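Local coordinates for citrate synthase (Thermotoga maritima, PDB 2P2W), which probably catalyses the condensation of oxaloacetate with acetyl-CoA and water to give citrate and CoA, a step of the tricarboxylic acid cycle, at residues Phe63-Leu73 against Glu113-Thr124. Numbering follows the deposited sequence.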
# COMPACT_ATOMS: atom_id res chain seq x y z
N PHE A 63 -2.94 25.32 -16.98
CA PHE A 63 -2.81 24.03 -16.33
C PHE A 63 -1.83 23.14 -17.11
O PHE A 63 -1.07 22.38 -16.52
CB PHE A 63 -4.17 23.33 -16.21
CG PHE A 63 -4.13 22.06 -15.41
CD1 PHE A 63 -3.81 22.07 -14.05
CD2 PHE A 63 -4.40 20.83 -16.02
CE1 PHE A 63 -3.76 20.89 -13.31
CE2 PHE A 63 -4.35 19.64 -15.29
CZ PHE A 63 -4.03 19.67 -13.93
N LYS A 64 -1.86 23.23 -18.44
CA LYS A 64 -0.96 22.43 -19.26
C LYS A 64 0.48 22.87 -19.04
O LYS A 64 1.39 22.04 -19.00
CB LYS A 64 -1.32 22.53 -20.74
CG LYS A 64 -2.42 21.56 -21.17
CD LYS A 64 -2.81 21.73 -22.63
CE LYS A 64 -1.66 21.35 -23.56
NZ LYS A 64 -2.15 20.72 -24.82
N ARG A 65 0.69 24.17 -18.89
CA ARG A 65 2.04 24.68 -18.65
C ARG A 65 2.52 24.26 -17.26
O ARG A 65 3.71 24.03 -17.06
CB ARG A 65 2.08 26.21 -18.78
CG ARG A 65 1.91 26.71 -20.21
CD ARG A 65 2.56 28.08 -20.38
NE ARG A 65 1.98 29.08 -19.49
CZ ARG A 65 1.00 29.91 -19.84
NH1 ARG A 65 0.49 29.86 -21.06
NH2 ARG A 65 0.53 30.79 -18.96
N LYS A 66 1.59 24.17 -16.31
CA LYS A 66 1.92 23.78 -14.95
C LYS A 66 2.41 22.33 -14.92
O LYS A 66 3.48 22.03 -14.39
CB LYS A 66 0.70 23.91 -14.03
CG LYS A 66 0.93 23.40 -12.61
CD LYS A 66 -0.27 23.64 -11.72
CE LYS A 66 -0.37 25.09 -11.29
NZ LYS A 66 0.33 25.30 -9.99
N MET A 67 1.61 21.43 -15.49
CA MET A 67 2.01 20.02 -15.51
C MET A 67 3.32 19.86 -16.26
O MET A 67 4.19 19.11 -15.84
CB MET A 67 0.91 19.17 -16.16
CG MET A 67 -0.34 19.04 -15.29
SD MET A 67 -1.51 17.82 -15.92
CE MET A 67 -0.57 16.31 -15.70
N ALA A 68 3.48 20.59 -17.36
CA ALA A 68 4.70 20.51 -18.16
C ALA A 68 5.93 21.00 -17.39
O ALA A 68 7.05 20.58 -17.65
CB ALA A 68 4.54 21.32 -19.45
N ASP A 69 5.70 21.90 -16.44
CA ASP A 69 6.78 22.45 -15.63
C ASP A 69 7.14 21.52 -14.46
O ASP A 69 8.14 21.73 -13.77
CB ASP A 69 6.36 23.84 -15.13
CG ASP A 69 7.53 24.70 -14.70
OD1 ASP A 69 8.57 24.69 -15.39
OD2 ASP A 69 7.40 25.42 -13.68
N TYR A 70 6.33 20.49 -14.24
CA TYR A 70 6.55 19.53 -13.15
C TYR A 70 7.08 18.16 -13.59
O TYR A 70 7.07 17.21 -12.80
CB TYR A 70 5.24 19.28 -12.39
CG TYR A 70 4.75 20.42 -11.53
CD1 TYR A 70 5.64 21.26 -10.86
CD2 TYR A 70 3.38 20.61 -11.33
CE1 TYR A 70 5.17 22.25 -10.00
CE2 TYR A 70 2.90 21.60 -10.48
CZ TYR A 70 3.80 22.42 -9.81
OH TYR A 70 3.34 23.39 -8.95
N ARG A 71 7.56 18.05 -14.83
CA ARG A 71 8.04 16.78 -15.35
C ARG A 71 9.46 16.34 -14.97
O ARG A 71 9.86 15.21 -15.28
CB ARG A 71 7.94 16.79 -16.88
CG ARG A 71 6.53 16.99 -17.38
CD ARG A 71 6.50 17.16 -18.89
NE ARG A 71 5.15 17.44 -19.36
CZ ARG A 71 4.86 17.86 -20.59
NH1 ARG A 71 5.84 18.05 -21.47
NH2 ARG A 71 3.60 18.09 -20.93
N GLU A 72 10.21 17.20 -14.31
CA GLU A 72 11.59 16.87 -13.96
C GLU A 72 11.78 16.03 -12.71
O GLU A 72 11.04 16.15 -11.73
CB GLU A 72 12.43 18.15 -13.81
CG GLU A 72 12.50 19.02 -15.05
CD GLU A 72 13.10 18.30 -16.25
OE1 GLU A 72 14.04 17.51 -16.05
OE2 GLU A 72 12.63 18.54 -17.38
N LEU A 73 12.80 15.17 -12.74
CA LEU A 73 13.17 14.35 -11.60
C LEU A 73 14.34 15.08 -10.94
O LEU A 73 15.19 15.65 -11.64
CB LEU A 73 13.64 12.96 -12.04
CG LEU A 73 12.56 11.89 -12.24
CD1 LEU A 73 13.22 10.58 -12.65
CD2 LEU A 73 11.78 11.71 -10.95
N GLU A 113 -2.02 20.10 -5.14
CA GLU A 113 -0.85 20.58 -5.86
C GLU A 113 0.16 19.43 -5.91
O GLU A 113 0.84 19.21 -6.92
CB GLU A 113 -0.24 21.78 -5.14
CG GLU A 113 0.77 22.57 -5.96
CD GLU A 113 0.15 23.18 -7.20
OE1 GLU A 113 -1.03 23.58 -7.15
OE2 GLU A 113 0.85 23.26 -8.23
N LYS A 114 0.25 18.70 -4.80
CA LYS A 114 1.16 17.57 -4.71
C LYS A 114 0.74 16.48 -5.70
O LYS A 114 1.59 15.86 -6.35
CB LYS A 114 1.14 17.01 -3.28
CG LYS A 114 2.26 16.04 -2.98
CD LYS A 114 2.47 15.88 -1.47
CE LYS A 114 2.51 17.24 -0.77
NZ LYS A 114 3.90 17.74 -0.62
N ALA A 115 -0.57 16.25 -5.80
CA ALA A 115 -1.11 15.23 -6.71
C ALA A 115 -0.76 15.60 -8.14
O ALA A 115 -0.35 14.75 -8.93
CB ALA A 115 -2.62 15.13 -6.54
N ILE A 116 -0.94 16.88 -8.48
CA ILE A 116 -0.65 17.37 -9.82
C ILE A 116 0.82 17.14 -10.18
O ILE A 116 1.14 16.69 -11.29
CB ILE A 116 -0.97 18.88 -9.93
CG1 ILE A 116 -2.48 19.09 -9.78
CG2 ILE A 116 -0.47 19.43 -11.27
CD1 ILE A 116 -2.91 20.55 -9.72
N ARG A 117 1.72 17.45 -9.24
CA ARG A 117 3.15 17.28 -9.48
C ARG A 117 3.56 15.82 -9.64
O ARG A 117 4.33 15.48 -10.55
CB ARG A 117 3.95 17.92 -8.34
CG ARG A 117 5.46 17.78 -8.48
CD ARG A 117 6.19 18.88 -7.73
NE ARG A 117 5.81 18.93 -6.32
CZ ARG A 117 6.12 18.00 -5.42
NH1 ARG A 117 6.82 16.93 -5.78
NH2 ARG A 117 5.74 18.13 -4.16
N VAL A 118 3.06 14.95 -8.78
CA VAL A 118 3.41 13.53 -8.86
C VAL A 118 2.91 12.93 -10.17
O VAL A 118 3.62 12.18 -10.83
CB VAL A 118 2.85 12.74 -7.64
CG1 VAL A 118 1.34 12.63 -7.73
CG2 VAL A 118 3.49 11.36 -7.59
N ALA A 119 1.68 13.26 -10.57
CA ALA A 119 1.14 12.74 -11.82
C ALA A 119 1.98 13.22 -13.01
O ALA A 119 2.20 12.47 -13.96
CB ALA A 119 -0.30 13.19 -11.98
N SER A 120 2.44 14.46 -12.95
CA SER A 120 3.24 15.03 -14.04
C SER A 120 4.57 14.33 -14.25
O SER A 120 5.07 14.28 -15.38
CB SER A 120 3.49 16.52 -13.79
OG SER A 120 2.27 17.24 -13.70
N VAL A 121 5.16 13.79 -13.19
CA VAL A 121 6.46 13.13 -13.31
C VAL A 121 6.42 11.62 -13.60
O VAL A 121 7.45 11.04 -13.96
CB VAL A 121 7.32 13.40 -12.04
CG1 VAL A 121 6.83 12.57 -10.87
CG2 VAL A 121 8.80 13.14 -12.34
N PHE A 122 5.25 11.00 -13.48
CA PHE A 122 5.12 9.56 -13.74
C PHE A 122 5.76 9.11 -15.08
O PHE A 122 6.56 8.18 -15.11
CB PHE A 122 3.64 9.14 -13.73
CG PHE A 122 3.22 8.41 -12.48
CD1 PHE A 122 3.31 9.01 -11.23
CD2 PHE A 122 2.69 7.12 -12.56
CE1 PHE A 122 2.87 8.34 -10.07
CE2 PHE A 122 2.26 6.44 -11.41
CZ PHE A 122 2.35 7.06 -10.17
N PRO A 123 5.40 9.77 -16.19
CA PRO A 123 5.96 9.39 -17.50
C PRO A 123 7.48 9.54 -17.59
O PRO A 123 8.14 8.79 -18.31
CB PRO A 123 5.24 10.33 -18.48
CG PRO A 123 3.93 10.59 -17.79
CD PRO A 123 4.37 10.81 -16.36
N THR A 124 8.02 10.51 -16.87
CA THR A 124 9.46 10.74 -16.88
C THR A 124 10.16 9.58 -16.20
O THR A 124 11.20 9.10 -16.67
CB THR A 124 9.81 12.05 -16.16
OG1 THR A 124 9.09 13.13 -16.78
CG2 THR A 124 11.31 12.33 -16.24
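Helix-helix packing in the mainly helical citrate synthase fold is exemplified where the last turns of helix 57-69, with Tyr70 just beyond them, meet helix 110-133 through Glu113, Ile116 and Ser120. The short axes approach to 8.8 Å and cross at -62°, and the loop after helix 57-69 extends the contact to Val121 and Thr124. Tyr70 lays its ring along helix 110-133: Arg117 covers one face, its CB 4.2 Å from the ring centroid in a CH-pi contact, while Glu113 OE2 sits at the edge. Tyr70 OH donates to Glu113 OE2 at 2.6 Å on the anti side, and Lys66 NZ reaches the same Glu113 OE2 on the syn side at 2.7 Å, completing a salt bridge. Two donors thus grip one carboxylate oxygen, and the ammonium probably favours its charged form. A leucine in place of Tyr70 would probably leave Glu113 with Lys66 as its one partner here and strip the aromatic face from Arg117. Deeper in, Ile116 CG2 touches Met67 CG, and Ile116 CD1 meets the edge of the Phe63 ring, 3.7 Å from Phe63 CE1. Ser120, with OG anti to its carbonyl carbon (chi1 -59°), turns this hydroxyl back to Ile116 O, and Ser120 CB rests 3.6 Å from Tyr70 CB. In the loop, Arg71 O accepts from Thr124 OG1 at 2.7 Å on an in-plane lone pair, tying the outgoing chain to helix 110-133, while the Arg71 guanidinium bonds to Leu145 O. Helix 42-51 adjoins the apolar side through Tyr51 on Ile116, and the whole is typical of obliquely crossed helices in this fold, apolar inside with a salt bridge at the rim.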